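Local coordinates for protein HRI1 (Saccharomyces cerevisiae, PDB 3RBY) that is of unknown function but interacts with the protein HRR25, may bind SEC72, and is found in the cytoplasm and nucleus, at the interface of chains A and B. Residues are numbered along the deposited sequence; one frame, centred on the assembly and turned at random. Chains: chain A/B, Uncharacterized protein YLR301W.

The interface of chains A and B. Residues chain A 9, 131; chain B 9, 103, 131, 142.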
loop_
_atom_site.group_PDB
_atom_site.type_symbol
_atom_site.label_atom_id
_atom_site.label_comp_id
_atom_site.label_asym_id
_atom_site.label_seq_id
_atom_site.Cartn_x
_atom_site.Cartn_y
_atom_site.Cartn_z
ATOM N N LEU A 9 4.109 -4.851 1.658
ATOM C CA LEU A 9 4.233 -4.112 0.394
ATOM C C LEU A 9 5.516 -4.455 -0.348
ATOM O O LEU A 9 5.557 -4.395 -1.578
ATOM C CB LEU A 9 4.217 -2.603 0.646
ATOM C CG LEU A 9 2.935 -2.049 1.260
ATOM C CD1 LEU A 9 3.112 -0.573 1.659
ATOM C CD2 LEU A 9 1.765 -2.243 0.293
ATOM N N GLN A 131 1.816 -2.075 5.197
ATOM C CA GLN A 131 0.648 -1.232 5.089
ATOM C C GLN A 131 -0.435 -1.660 6.097
ATOM O O GLN A 131 -1.017 -2.742 5.973
ATOM C CB GLN A 131 0.078 -1.305 3.671
ATOM C CG GLN A 131 -1.220 -0.520 3.534
ATOM C CD GLN A 131 -0.988 0.976 3.632
ATOM O OE1 GLN A 131 -0.420 1.579 2.709
ATOM N NE2 GLN A 131 -1.407 1.585 4.749
ATOM N N LEU B 9 3.933 4.747 -2.159
ATOM C CA LEU B 9 4.232 4.011 -0.938
ATOM C C LEU B 9 5.580 4.424 -0.370
ATOM O O LEU B 9 5.707 4.631 0.837
ATOM C CB LEU B 9 4.247 2.506 -1.234
ATOM C CG LEU B 9 2.950 1.926 -1.780
ATOM C CD1 LEU B 9 3.123 0.439 -2.108
ATOM C CD2 LEU B 9 1.804 2.152 -0.786
ATOM N N TRP B 103 4.947 -5.734 -10.258
ATOM C CA TRP B 103 5.304 -6.855 -9.393
ATOM C C TRP B 103 4.129 -7.811 -9.347
ATOM O O TRP B 103 3.013 -7.442 -9.722
ATOM C CB TRP B 103 5.626 -6.357 -7.986
ATOM C CG TRP B 103 6.937 -5.628 -7.880
ATOM C CD1 TRP B 103 7.806 -5.351 -8.892
ATOM C CD2 TRP B 103 7.532 -5.093 -6.680
ATOM N NE1 TRP B 103 8.903 -4.672 -8.404
ATOM C CE2 TRP B 103 8.761 -4.502 -7.052
ATOM C CE3 TRP B 103 7.141 -5.055 -5.330
ATOM C CZ2 TRP B 103 9.610 -3.876 -6.118
ATOM C CZ3 TRP B 103 7.984 -4.434 -4.403
ATOM C CH2 TRP B 103 9.205 -3.857 -4.803
ATOM N N GLN B 131 1.172 2.048 -5.454
ATOM C CA GLN B 131 0.041 1.190 -5.187
ATOM C C GLN B 131 -1.149 1.654 -6.004
ATOM O O GLN B 131 -1.694 2.715 -5.725
ATOM C CB GLN B 131 -0.358 1.298 -3.715
ATOM C CG GLN B 131 -1.579 0.451 -3.386
ATOM C CD GLN B 131 -1.294 -1.022 -3.613
ATOM O OE1 GLN B 131 -0.560 -1.644 -2.830
ATOM N NE2 GLN B 131 -1.848 -1.591 -4.702
ATOM N N ILE B 142 -6.998 -0.990 -2.088
ATOM C CA ILE B 142 -5.978 -1.662 -2.879
ATOM C C ILE B 142 -6.610 -2.536 -3.981
ATOM O O ILE B 142 -7.607 -3.238 -3.743
ATOM C CB ILE B 142 -5.061 -2.491 -1.946
ATOM C CG1 ILE B 142 -4.236 -1.540 -1.072
ATOM C CG2 ILE B 142 -4.149 -3.415 -2.736
ATOM C CD1 ILE B 142 -3.465 -2.228 0.052
#
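A:Leu9 and B:Leu9 meet tip to tip near the two-fold axis relating the chains of this beta-rich protein, each from strand 4-12 of its own subunit. The patch is a small, mainly van der Waals part of a two-fold symmetric contact between two copies in the deposited assembly; the structure alone does not show whether this pair forms in the cell. Along A:Leu9, CB faces the methyl CD1 of B:Leu9 from marginally farther off than CG does. CG leaves it anti to the carbonyl carbon (chi1 -63°), which carries the fork toward chain B; CG itself comes 4.2 Å from B:Leu9 CD1. The methyl CD1 sits against both tips of its mate, 3.9 Å from B:Leu9 CD2. The other methyl, CD2, makes the nearest approach of the two leucines, 3.8 Å to B:Leu9 CD1, and also touches the side-chain amide oxygen OE1 of B:Gln131 at 3.9 Å. That glutamine crosses the leucine at about a right angle: its CG is anti to the backbone N (chi1 178°), and a bend at chi2 brings the carbonyl over to chain A. The twin contact, with the chains exchanged, places A:Gln131 OE1 4.2 Å from B:Leu9 CD2. Within chain A, the CB of A:Gln131 backs the A:Leu9 fork, so each leucine is bordered by one glutamine from its own chain and one from the partner. An alanine in place of A:Leu9 would probably leave the B:Leu9 methyls without their mates and OE1 of B:Gln131 without the CD2 methyl beside it, opening a gap at the two-fold. At the margins, the CD1 methyl of B:Ile142, a loop residue, lies loosely beside the aliphatic stem of A:Gln131, 4.5 Å from its CG. On the backbone side of A:Leu9, the six-membered ring of B:Trp103 presents its CE3-CZ3 portion, and CZ3 comes 3.7 Å from the A:Leu9 carbonyl O.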